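Local coordinates for MexT protein (Pseudomonas aeruginosa, PDB 6L33) that activates transcription of the MexEF-OprN efflux pump genes as a LysR-type regulator, probably by binding DNA, and is represented here by its regulatory domain, at residues Arg11-Asp17 / Ile58-Tyr64; Leu96-Cys100 / Gly125-Lys129; Ala105-Phe109 / Pro135-Leu140; Ser182-Arg186 / Arg199-Ser203. One frame throughout, in Å; residues are numbered along the deposited sequence.

Contact 1: residues Arg11-Asp17 / Ile58-Tyr64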
loop_
_atom_site.group_PDB
_atom_site.type_symbol
_atom_site.label_atom_id
_atom_site.label_comp_id
_atom_site.label_asym_id
_atom_site.label_seq_id
_atom_site.Cartn_x
_atom_site.Cartn_y
_atom_site.Cartn_z
ATOM N N ARG B 11 14.905 -7.532 7.429
ATOM C CA ARG B 11 13.513 -7.102 7.482
ATOM C C ARG B 11 13.474 -5.635 7.879
ATOM O O ARG B 11 13.925 -5.271 8.971
ATOM C CB ARG B 11 12.713 -7.961 8.464
ATOM C CG ARG B 11 12.570 -9.412 8.027
ATOM C CD ARG B 11 12.175 -10.327 9.178
ATOM N NE ARG B 11 12.117 -11.726 8.758
ATOM C CZ ARG B 11 13.151 -12.564 8.792
ATOM N NH1 ARG B 11 13.005 -13.819 8.387
ATOM N NH2 ARG B 11 14.330 -12.148 9.235
ATOM N N ILE B 12 12.950 -4.794 6.987
ATOM C CA ILE B 12 12.870 -3.358 7.212
ATOM C C ILE B 12 11.440 -2.897 6.962
ATOM O O ILE B 12 10.664 -3.544 6.255
ATOM C CB ILE B 12 13.852 -2.565 6.319
ATOM C CG1 ILE B 12 13.394 -2.594 4.860
ATOM C CG2 ILE B 12 15.265 -3.113 6.444
ATOM C CD1 ILE B 12 14.268 -1.769 3.932
ATOM N N GLY B 13 11.099 -1.759 7.561
ATOM C CA GLY B 13 9.794 -1.142 7.388
ATOM C C GLY B 13 9.932 0.185 6.661
ATOM O O GLY B 13 10.816 0.984 6.972
ATOM N N LEU B 14 9.053 0.406 5.687
ATOM C CA LEU B 14 9.136 1.609 4.876
ATOM C C LEU B 14 7.757 2.221 4.700
ATOM O O LEU B 14 6.779 1.510 4.452
ATOM C CB LEU B 14 9.748 1.322 3.496
ATOM C CG LEU B 14 11.224 0.928 3.427
ATOM C CD1 LEU B 14 11.636 0.712 1.979
ATOM C CD2 LEU B 14 12.115 1.973 4.096
ATOM N N SER B 15 7.691 3.541 4.841
ATOM C CA SER B 15 6.503 4.274 4.430
ATOM C C SER B 15 6.291 4.090 2.933
ATOM O O SER B 15 7.244 3.928 2.165
ATOM C CB SER B 15 6.650 5.756 4.780
ATOM O OG SER B 15 5.531 6.501 4.336
ATOM N N ASP B 16 5.023 4.100 2.514
ATOM C CA ASP B 16 4.720 3.731 1.134
ATOM C C ASP B 16 5.252 4.758 0.140
ATOM O O ASP B 16 5.592 4.400 -0.992
ATOM C CB ASP B 16 3.214 3.517 0.957
ATOM C CG ASP B 16 2.435 4.813 0.866
ATOM O OD1 ASP B 16 2.191 5.442 1.914
ATOM O OD2 ASP B 16 2.048 5.193 -0.259
ATOM N N ASP B 17 5.356 6.026 0.542
ATOM C CA ASP B 17 5.949 7.018 -0.348
ATOM C C ASP B 17 7.469 6.896 -0.388
ATOM O O ASP B 17 8.071 6.991 -1.464
ATOM C CB ASP B 17 5.527 8.429 0.071
ATOM C CG ASP B 17 5.763 8.702 1.546
ATOM O OD1 ASP B 17 6.155 7.765 2.273
ATOM O OD2 ASP B 17 5.555 9.856 1.980
ATOM N N ILE B 58 10.517 -5.925 12.050
ATOM C CA ILE B 58 11.559 -5.208 11.329
ATOM C C ILE B 58 12.691 -4.924 12.303
ATOM O O ILE B 58 12.501 -4.875 13.519
ATOM C CB ILE B 58 11.056 -3.887 10.695
ATOM C CG1 ILE B 58 10.689 -2.868 11.780
ATOM C CG2 ILE B 58 9.881 -4.145 9.757
ATOM C CD1 ILE B 58 10.269 -1.508 11.237
ATOM N N SER B 59 13.891 -4.751 11.753
ATOM C CA SER B 59 15.017 -4.283 12.547
ATOM C C SER B 59 15.205 -2.779 12.457
ATOM O O SER B 59 15.755 -2.174 13.380
ATOM C CB SER B 59 16.308 -4.980 12.111
ATOM O OG SER B 59 16.697 -4.565 10.814
ATOM N N VAL B 60 14.746 -2.168 11.368
ATOM C CA VAL B 60 14.879 -0.735 11.157
ATOM C C VAL B 60 13.740 -0.297 10.250
ATOM O O VAL B 60 13.254 -1.068 9.419
ATOM C CB VAL B 60 16.260 -0.379 10.557
ATOM C CG1 VAL B 60 16.449 -1.062 9.214
ATOM C CG2 VAL B 60 16.438 1.131 10.433
ATOM N N GLY B 61 13.299 0.937 10.429
ATOM C CA GLY B 61 12.252 1.489 9.593
ATOM C C GLY B 61 12.575 2.909 9.188
ATOM O O GLY B 61 13.212 3.660 9.926
ATOM N N VAL B 62 12.136 3.262 7.984
ATOM C CA VAL B 62 12.184 4.633 7.490
ATOM C C VAL B 62 10.746 5.042 7.218
ATOM O O VAL B 62 10.140 4.605 6.231
ATOM C CB VAL B 62 13.054 4.774 6.235
ATOM C CG1 VAL B 62 13.166 6.239 5.836
ATOM C CG2 VAL B 62 14.429 4.179 6.484
ATOM N N SER B 63 10.204 5.885 8.090
ATOM C CA SER B 63 8.779 6.162 8.117
ATOM C C SER B 63 8.561 7.522 8.758
ATOM O O SER B 63 9.455 8.069 9.411
ATOM C CB SER B 63 8.024 5.079 8.899
ATOM O OG SER B 63 6.621 5.237 8.791
ATOM N N TYR B 64 7.366 8.066 8.555
ATOM C CA TYR B 64 6.888 9.097 9.460
ATOM C C TYR B 64 6.716 8.481 10.840
ATOM O O TYR B 64 6.204 7.367 10.978
ATOM C CB TYR B 64 5.569 9.688 8.963
ATOM C CG TYR B 64 5.660 10.242 7.563
ATOM C CD1 TYR B 64 6.242 11.482 7.323
ATOM C CD2 TYR B 64 5.182 9.519 6.481
ATOM C CE1 TYR B 64 6.334 11.989 6.043
ATOM C CE2 TYR B 64 5.270 10.016 5.199
ATOM C CZ TYR B 64 5.844 11.252 4.985
ATOM O OH TYR B 64 5.931 11.748 3.704
#
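Strands 11-14 and 60-62 run side by side in parallel, with axes 4.6 Å apart at closest approach and 22° between them. Four backbone hydrogen bonds tie them: Ser59 N to Arg11 O (2.8 Å), Gly13 N to Val60 O (2.9 Å), Val62 N to Gly13 O (2.8 Å) and Ser15 N to Val62 O (3.0 Å). Ile12, Leu14, Val60 and Val62 share one face. Ile12, in the p rotamer, sets CG2 3.6 Å from Val60 CG1. Leu14, in m,t, brings CD2 to 3.6 Å from Val62 CB. Helix 193-203 covers this face through Leu198 and Ile202. On the other face Gly13 meets Gly61. Ile58, also p, fills the space there: a CB on Gly13 would lie 2.8 Å from Ile58 CD1, a clash. Ser59 OG is hydrogen-bonded to Glu195.

Past the strand ends the contact turns polar. Ser15, in t, gives a very short hydrogen bond from OG to Asp17 OD1 (2.5 Å). Tyr64 OH donates a hydrogen bond to OD2 of Asp17, itself p, at 2.6 Å; this oxygen lies at the ring edge, near its plane. Tyr64 is m, which carries its hydroxyl across to the other segment. This parallel pair belongs to the sheet of one alpha/beta subdomain in the periplasmic-binding-protein-like fold of LysR regulatory domains.

Contact 2: residues Leu96-Cys100 / Gly125-Lys129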
loop_
_atom_site.group_PDB
_atom_site.type_symbol
_atom_site.label_atom_id
_atom_site.label_comp_id
_atom_site.label_asym_id
_atom_site.label_seq_id
_atom_site.Cartn_x
_atom_site.Cartn_y
_atom_site.Cartn_z
ATOM N N LEU B 96 -9.127 29.553 3.717
ATOM C CA LEU B 96 -9.627 28.711 4.798
ATOM C C LEU B 96 -11.096 28.366 4.586
ATOM O O LEU B 96 -11.510 27.224 4.816
ATOM C CB LEU B 96 -9.421 29.407 6.143
ATOM C CG LEU B 96 -9.926 28.656 7.378
ATOM C CD1 LEU B 96 -9.277 27.281 7.489
ATOM C CD2 LEU B 96 -9.674 29.476 8.630
ATOM N N ASP B 97 -11.894 29.337 4.131
ATOM C CA ASP B 97 -13.307 29.081 3.857
ATOM C C ASP B 97 -13.474 28.037 2.759
ATOM O O ASP B 97 -14.280 27.109 2.890
ATOM C CB ASP B 97 -14.016 30.380 3.466
ATOM C CG ASP B 97 -14.383 31.231 4.664
ATOM O OD1 ASP B 97 -14.502 30.680 5.778
ATOM O OD2 ASP B 97 -14.561 32.455 4.486
ATOM N N ASP B 98 -12.733 28.186 1.655
ATOM C CA ASP B 98 -12.762 27.176 0.601
ATOM C C ASP B 98 -12.396 25.804 1.150
ATOM O O ASP B 98 -13.041 24.800 0.826
ATOM C CB ASP B 98 -11.795 27.541 -0.529
ATOM C CG ASP B 98 -12.116 28.869 -1.183
ATOM O OD1 ASP B 98 -13.273 29.328 -1.089
ATOM O OD2 ASP B 98 -11.200 29.448 -1.806
ATOM N N TYR B 99 -11.353 25.749 1.979
ATOM C CA TYR B 99 -10.872 24.479 2.508
ATOM C C TYR B 99 -11.950 23.782 3.326
ATOM O O TYR B 99 -12.211 22.586 3.147
ATOM C CB TYR B 99 -9.621 24.727 3.352
ATOM C CG TYR B 99 -8.943 23.480 3.858
ATOM C CD1 TYR B 99 -7.963 22.849 3.105
ATOM C CD2 TYR B 99 -9.274 22.939 5.093
ATOM C CE1 TYR B 99 -7.335 21.711 3.567
ATOM C CE2 TYR B 99 -8.655 21.799 5.560
ATOM C CZ TYR B 99 -7.685 21.189 4.794
ATOM O OH TYR B 99 -7.061 20.056 5.262
ATOM N N CYS B 100 -12.599 24.526 4.223
ATOM C CA CYS B 100 -13.599 23.944 5.108
ATOM C C CYS B 100 -14.871 23.544 4.372
ATOM O O CYS B 100 -15.636 22.723 4.889
ATOM C CB CYS B 100 -13.933 24.938 6.221
ATOM S SG CYS B 100 -12.701 24.976 7.542
ATOM N N GLY B 125 -13.233 26.387 16.277
ATOM C CA GLY B 125 -14.648 26.299 15.981
ATOM C C GLY B 125 -14.983 26.019 14.535
ATOM O O GLY B 125 -16.099 26.314 14.102
ATOM N N ARG B 126 -14.047 25.460 13.773
ATOM C CA ARG B 126 -14.260 25.117 12.376
ATOM C C ARG B 126 -14.232 23.605 12.194
ATOM O O ARG B 126 -13.720 22.862 13.036
ATOM C CB ARG B 126 -13.199 25.767 11.478
ATOM C CG ARG B 126 -13.111 27.282 11.598
ATOM C CD ARG B 126 -14.380 27.955 11.097
ATOM N NE ARG B 126 -14.471 27.954 9.640
ATOM C CZ ARG B 126 -13.967 28.905 8.857
ATOM N NH1 ARG B 126 -13.329 29.938 9.389
ATOM N NH2 ARG B 126 -14.101 28.821 7.542
ATOM N N LYS B 127 -14.782 23.153 11.069
ATOM C CA LYS B 127 -14.818 21.731 10.769
ATOM C C LYS B 127 -14.817 21.530 9.261
ATOM O O LYS B 127 -14.951 22.477 8.480
ATOM C CB LYS B 127 -16.036 21.054 11.411
ATOM C CG LYS B 127 -17.363 21.725 11.098
ATOM C CD LYS B 127 -18.492 21.105 11.911
ATOM C CE LYS B 127 -19.831 21.753 11.591
ATOM N NZ LYS B 127 -20.246 21.515 10.180
ATOM N N ARG B 128 -14.662 20.271 8.862
ATOM C CA ARG B 128 -14.630 19.877 7.463
ATOM C C ARG B 128 -15.308 18.522 7.333
ATOM O O ARG B 128 -15.497 17.805 8.319
ATOM C CB ARG B 128 -13.192 19.810 6.931
ATOM C CG ARG B 128 -12.371 18.713 7.593
ATOM C CD ARG B 128 -10.978 18.574 7.004
ATOM N NE ARG B 128 -10.279 17.424 7.576
ATOM C CZ ARG B 128 -9.166 16.896 7.078
ATOM N NH1 ARG B 128 -8.610 17.411 5.990
ATOM N NH2 ARG B 128 -8.608 15.848 7.669
ATOM N N LYS B 129 -15.673 18.171 6.103
ATOM C CA LYS B 129 -16.317 16.895 5.817
ATOM C C LYS B 129 -15.329 15.993 5.089
ATOM O O LYS B 129 -14.873 16.322 3.989
ATOM C CB LYS B 129 -17.590 17.088 4.990
ATOM C CG LYS B 129 -18.376 15.801 4.748
ATOM C CD LYS B 129 -18.584 15.015 6.040
ATOM C CE LYS B 129 -20.044 14.647 6.251
ATOM N NZ LYS B 129 -20.199 13.233 6.695
HETATM O O HOH W 1 -15.994 20.264 4.093
#
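This surface contact lies in the second alpha/beta subdomain of the LysR regulatory fold. It joins helix 96-101 to the loop between helix 116-123 and strand 129-134. A Schellman motif ends helix 116-123, with Gly125 at positive phi as its C-prime residue. The chain then runs past the side of helix 96-101. Arg126 reaches across to the start of that helix. Its NH2 forms a salt bridge with Asp97 OD1 at 2.6 Å, and this is also a hydrogen bond. Leu96 lies over one face of the same guanidinium, with CD2 3.8 Å from Arg126 NH1. Cys100 SG sits 4.0 Å from Arg126 CB and 3.5 Å from Lys127 O.

Deeper in, Tyr99 OH and Arg128 NH1 are 3.2 Å apart, but each side chain has a stronger partner elsewhere. Tyr99 OH is hydrogen-bonded to Thr152 OG1. Arg128 NE makes a salt bridge with Asp118. Arg128 NH2 has a long, weak ion pair with a sulfate, probably from the crystallisation liquor. Within the helix, Cys100 N donates to Leu96 O at 3.0 Å. One water links the two backbones: it donates to Cys100 O at 2.6 Å and accepts from Lys129 N at 2.9 Å.

Contact 3: residues Ala105-Phe109 / Pro135-Leu140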
loop_
_atom_site.group_PDB
_atom_site.type_symbol
_atom_site.label_atom_id
_atom_site.label_comp_id
_atom_site.label_asym_id
_atom_site.label_seq_id
_atom_site.Cartn_x
_atom_site.Cartn_y
_atom_site.Cartn_z
ATOM N N ALA B 105 -10.183 14.033 1.442
ATOM C CA ALA B 105 -9.656 12.680 1.515
ATOM C C ALA B 105 -8.600 12.647 2.607
ATOM O O ALA B 105 -7.726 13.518 2.659
ATOM C CB ALA B 105 -9.057 12.240 0.178
ATOM N N LEU B 106 -8.691 11.653 3.483
ATOM C CA LEU B 106 -7.807 11.531 4.631
ATOM C C LEU B 106 -6.959 10.278 4.483
ATOM O O LEU B 106 -7.491 9.193 4.230
ATOM C CB LEU B 106 -8.617 11.473 5.929
ATOM C CG LEU B 106 -7.844 11.370 7.244
ATOM C CD1 LEU B 106 -7.073 12.651 7.507
ATOM C CD2 LEU B 106 -8.794 11.063 8.394
ATOM N N VAL B 107 -5.643 10.427 4.627
ATOM C CA VAL B 107 -4.761 9.268 4.727
ATOM C C VAL B 107 -4.807 8.815 6.183
ATOM O O VAL B 107 -4.124 9.371 7.046
ATOM C CB VAL B 107 -3.334 9.578 4.271
ATOM C CG1 VAL B 107 -2.488 8.306 4.295
ATOM C CG2 VAL B 107 -3.346 10.185 2.877
ATOM N N SER B 108 -5.642 7.819 6.462
ATOM C CA SER B 108 -5.847 7.300 7.807
ATOM C C SER B 108 -5.401 5.849 7.823
ATOM O O SER B 108 -5.905 5.032 7.046
ATOM C CB SER B 108 -7.315 7.425 8.222
ATOM O OG SER B 108 -7.579 6.689 9.403
ATOM N N PHE B 109 -4.457 5.531 8.702
ATOM C CA PHE B 109 -3.844 4.212 8.726
ATOM C C PHE B 109 -4.627 3.204 9.557
ATOM O O PHE B 109 -4.268 2.021 9.568
ATOM C CB PHE B 109 -2.405 4.328 9.233
ATOM C CG PHE B 109 -1.572 5.295 8.438
ATOM C CD1 PHE B 109 -1.221 5.009 7.129
ATOM C CD2 PHE B 109 -1.169 6.501 8.985
ATOM C CE1 PHE B 109 -0.467 5.897 6.387
ATOM C CE2 PHE B 109 -0.412 7.395 8.251
ATOM C CZ PHE B 109 -0.061 7.094 6.949
ATOM N N PRO B 135 -5.707 4.076 3.212
ATOM C CA PRO B 135 -4.619 3.664 4.113
ATOM C C PRO B 135 -3.210 3.951 3.614
ATOM O O PRO B 135 -2.253 3.512 4.260
ATOM C CB PRO B 135 -4.847 2.149 4.216
ATOM C CG PRO B 135 -5.402 1.775 2.875
ATOM C CD PRO B 135 -6.192 2.961 2.378
ATOM N N GLN B 136 -3.043 4.669 2.505
ATOM C CA GLN B 136 -1.716 4.914 1.958
ATOM C C GLN B 136 -1.730 6.198 1.142
ATOM O O GLN B 136 -2.785 6.766 0.848
ATOM C CB GLN B 136 -1.245 3.748 1.087
ATOM C CG GLN B 136 -1.991 3.640 -0.227
ATOM C CD GLN B 136 -1.802 2.296 -0.892
ATOM O OE1 GLN B 136 -1.455 1.314 -0.238
ATOM N NE2 GLN B 136 -2.030 2.243 -2.198
ATOM N N PHE B 137 -0.531 6.636 0.758
ATOM C CA PHE B 137 -0.351 7.853 -0.021
ATOM C C PHE B 137 -0.427 7.597 -1.523
ATOM O O PHE B 137 -1.126 8.321 -2.236
ATOM C CB PHE B 137 0.987 8.508 0.334
ATOM C CG PHE B 137 1.007 9.131 1.696
ATOM C CD1 PHE B 137 0.251 10.260 1.964
ATOM C CD2 PHE B 137 1.771 8.583 2.715
ATOM C CE1 PHE B 137 0.259 10.838 3.220
ATOM C CE2 PHE B 137 1.784 9.159 3.975
ATOM C CZ PHE B 137 1.026 10.288 4.227
ATOM N N ASN B 138 0.277 6.581 -2.017
ATOM C CA ASN B 138 0.344 6.363 -3.456
ATOM C C ASN B 138 -1.023 5.983 -4.016
ATOM O O ASN B 138 -1.835 5.331 -3.353
ATOM C CB ASN B 138 1.376 5.285 -3.797
ATOM C CG ASN B 138 1.131 3.977 -3.069
ATOM O OD1 ASN B 138 0.140 3.290 -3.312
ATOM N ND2 ASN B 138 2.049 3.616 -2.180
ATOM N N GLY B 139 -1.272 6.410 -5.255
ATOM C CA GLY B 139 -2.560 6.229 -5.891
ATOM C C GLY B 139 -3.590 7.283 -5.556
ATOM O O GLY B 139 -4.673 7.279 -6.157
ATOM N N LEU B 140 -3.288 8.191 -4.626
ATOM C CA LEU B 140 -4.259 9.197 -4.206
ATOM C C LEU B 140 -4.670 10.111 -5.355
ATOM O O LEU B 140 -5.814 10.576 -5.396
ATOM C CB LEU B 140 -3.679 10.015 -3.053
ATOM C CG LEU B 140 -4.640 10.792 -2.156
ATOM C CD1 LEU B 140 -5.741 9.885 -1.645
ATOM C CD2 LEU B 140 -3.869 11.412 -0.998
#
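Strand 103-107 ends beside the loop that follows strand 129-134, and Val107 is the main bump between them. Both segments lie in the second alpha/beta subdomain of the periplasmic-binding-protein-like LysR fold, at the edge facing the first. Val107 points into a hollow formed by Gln136, Phe137 and Leu140. Val107 CG1 sits over the face of the Phe137 ring, 4.0 Å from its centroid, a CH-pi contact. Val107 CG2 lies 3.7 Å from Phe137 CE1 and 4.1 Å from Leu140 CD2. A type II turn from Phe137 to Leu140 brings Leu140 back toward the strand.

Phe109 closes the other end. Its ring edge meets the loop, with CD1 3.4 Å from Pro135 O and CZ 4.1 Å from Phe137 CE2. Pro135 CA packs against Ser108 O at 3.5 Å, a CA-H...O contact. The Asp16 carboxylate, in the first subdomain, accepts hydrogen bonds from Phe137 N and Asn138 N. Between the segments themselves the contacts are mostly apolar, so their fit depends on shape rather than paired charges.

Contact 4: residues Ser182-Arg186 / Arg199-Ser203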
loop_
_atom_site.group_PDB
_atom_site.type_symbol
_atom_site.label_atom_id
_atom_site.label_comp_id
_atom_site.label_asym_id
_atom_site.label_seq_id
_atom_site.Cartn_x
_atom_site.Cartn_y
_atom_site.Cartn_z
ATOM N N SER B 182 11.705 9.675 9.810
ATOM C CA SER B 182 12.738 9.209 10.721
ATOM C C SER B 182 13.291 7.871 10.257
ATOM O O SER B 182 12.615 7.106 9.563
ATOM C CB SER B 182 12.206 9.046 12.153
ATOM O OG SER B 182 12.032 10.295 12.795
HETATM N N MSE B 183 14.533 7.603 10.645
HETATM C CA MSE B 183 15.033 6.240 10.672
HETATM C C MSE B 183 15.044 5.809 12.124
HETATM O O MSE B 183 15.641 6.477 12.965
HETATM C CB MSE B 183 16.430 6.114 10.066
HETATM C CG MSE B 183 16.984 4.701 10.194
HETATM SE SE MSE B 183 18.760 4.438 9.441
HETATM C CE MSE B 183 18.493 5.308 7.722
ATOM N N ALA B 184 14.370 4.707 12.426
ATOM C CA ALA B 184 14.238 4.247 13.798
ATOM C C ALA B 184 14.582 2.770 13.879
ATOM O O ALA B 184 14.213 1.984 12.999
ATOM C CB ALA B 184 12.825 4.486 14.337
ATOM N N TRP B 185 15.291 2.403 14.940
ATOM C CA TRP B 185 15.661 1.018 15.171
ATOM C C TRP B 185 15.671 0.773 16.671
ATOM O O TRP B 185 15.626 1.703 17.478
ATOM C CB TRP B 185 17.014 0.682 14.528
ATOM C CG TRP B 185 18.177 1.451 15.077
ATOM C CD1 TRP B 185 19.064 1.026 16.023
ATOM C CD2 TRP B 185 18.595 2.772 14.701
ATOM N NE1 TRP B 185 20.003 2.000 16.264
ATOM C CE2 TRP B 185 19.738 3.081 15.465
ATOM C CE3 TRP B 185 18.114 3.721 13.793
ATOM C CZ2 TRP B 185 20.405 4.300 15.353
ATOM C CZ3 TRP B 185 18.777 4.932 13.683
ATOM C CH2 TRP B 185 19.911 5.210 14.459
ATOM N N ARG B 186 15.722 -0.499 17.033
ATOM C CA ARG B 186 15.637 -0.919 18.420
ATOM C C ARG B 186 17.009 -0.847 19.080
ATOM O O ARG B 186 18.039 -1.093 18.446
ATOM C CB ARG B 186 15.084 -2.339 18.504
ATOM C CG ARG B 186 15.870 -3.323 17.669
ATOM C CD ARG B 186 15.361 -3.431 16.236
ATOM N NE ARG B 186 14.044 -4.049 16.159
ATOM C CZ ARG B 186 13.769 -5.292 16.541
ATOM N NH1 ARG B 186 14.719 -6.084 17.022
ATOM N NH2 ARG B 186 12.534 -5.748 16.430
ATOM N N ARG B 199 21.881 -0.212 8.152
ATOM C CA ARG B 199 21.453 1.161 8.403
ATOM C C ARG B 199 22.372 2.163 7.716
ATOM O O ARG B 199 21.903 3.162 7.157
ATOM C CB ARG B 199 21.391 1.425 9.907
ATOM C CG ARG B 199 20.395 0.540 10.641
ATOM C CD ARG B 199 20.072 1.087 12.019
ATOM N NE ARG B 199 21.273 1.298 12.821
ATOM C CZ ARG B 199 21.773 0.406 13.670
ATOM N NH1 ARG B 199 21.177 -0.770 13.830
ATOM N NH2 ARG B 199 22.870 0.688 14.359
ATOM N N SER B 200 23.685 1.916 7.744
ATOM C CA SER B 200 24.600 2.797 7.026
ATOM C C SER B 200 24.354 2.740 5.524
ATOM O O SER B 200 24.586 3.730 4.820
ATOM C CB SER B 200 26.052 2.441 7.351
ATOM O OG SER B 200 26.393 1.153 6.868
ATOM N N ARG B 201 23.867 1.604 5.019
ATOM C CA ARG B 201 23.551 1.509 3.597
ATOM C C ARG B 201 22.257 2.246 3.262
ATOM O O ARG B 201 22.150 2.849 2.189
ATOM C CB ARG B 201 23.464 0.043 3.170
ATOM C CG ARG B 201 24.746 -0.497 2.536
ATOM C CD ARG B 201 25.939 -0.300 3.461
ATOM N NE ARG B 201 27.213 -0.623 2.826
ATOM C CZ ARG B 201 28.394 -0.492 3.423
ATOM N NH1 ARG B 201 28.463 -0.045 4.669
ATOM N NH2 ARG B 201 29.507 -0.810 2.774
ATOM N N ILE B 202 21.268 2.213 4.160
ATOM C CA ILE B 202 20.056 3.002 3.945
ATOM C C ILE B 202 20.381 4.489 3.960
ATOM O O ILE B 202 19.885 5.259 3.128
ATOM C CB ILE B 202 18.984 2.663 4.999
ATOM C CG1 ILE B 202 18.652 1.171 4.988
ATOM C CG2 ILE B 202 17.726 3.487 4.747
ATOM C CD1 ILE B 202 17.521 0.809 4.064
ATOM N N SER B 203 21.216 4.919 4.911
ATOM C CA SER B 203 21.546 6.334 5.037
ATOM C C SER B 203 22.325 6.857 3.839
ATOM O O SER B 203 22.341 8.070 3.606
ATOM C CB SER B 203 22.339 6.575 6.321
ATOM O OG SER B 203 21.616 6.127 7.455
#
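Strand 182-186 and helix 199-203 run antiparallel, at 177°, with their axes 10.8 Å apart at closest approach. The closest CA pair is Met183 and Arg199, at 8.5 Å. Met183, a selenomethionine here, and Trp185 both point toward the helix. Met183 SE packs 4.0 Å from Arg199 CB. Met183 CE lies 3.6 Å from Ile202 CG2 and 3.2 Å from Ser203 OG. That hydroxyl donates to Arg199 O at 3.0 Å, one turn back along the helix.

This is helix-on-sheet packing in an alpha/beta subdomain of the LysR regulatory fold, where helix 193-203 also packs on strand 60-62. Next to Met183, the guanidinium of Arg199 lies flat on Trp185. The planes differ by 2° and the centres are 3.6 Å apart. Arg199 CZ makes a cation-pi contact, 3.6 Å from the centroid of the five-membered ring, and Arg199 CD lies 3.5 Å from Trp185 CD2. Each partner of the stack is hydrogen-bonded outside the segments: Trp185 NE1 to Asp190 OD1 and Arg199 NH1 to Gln189 O.

In the fold
Contacts 1 and 4 lie in one subdomain of the regulatory domain, contacts 2 and 3 in the other. Contacts 1 and 4 share a five-stranded sheet, where strands 60-62 and 181-186 are neighbours; their centres are about 9 Å apart. Contacts 2 and 3, centres about 20 Å apart, have alternating segments, and helix 96-101 leads into strand 103-107. Contact 1 closes before either opens and contact 4 follows both, so the chain crosses to the second subdomain and returns, as in periplasmic-binding-protein-like domains. The centres of contacts 2 and 4 are about 38 Å apart. Contacts 1 and 3, centres about 17 Å apart, join the two lobes, where Asp16 OD2 is 2.9 Å from Asn138 N.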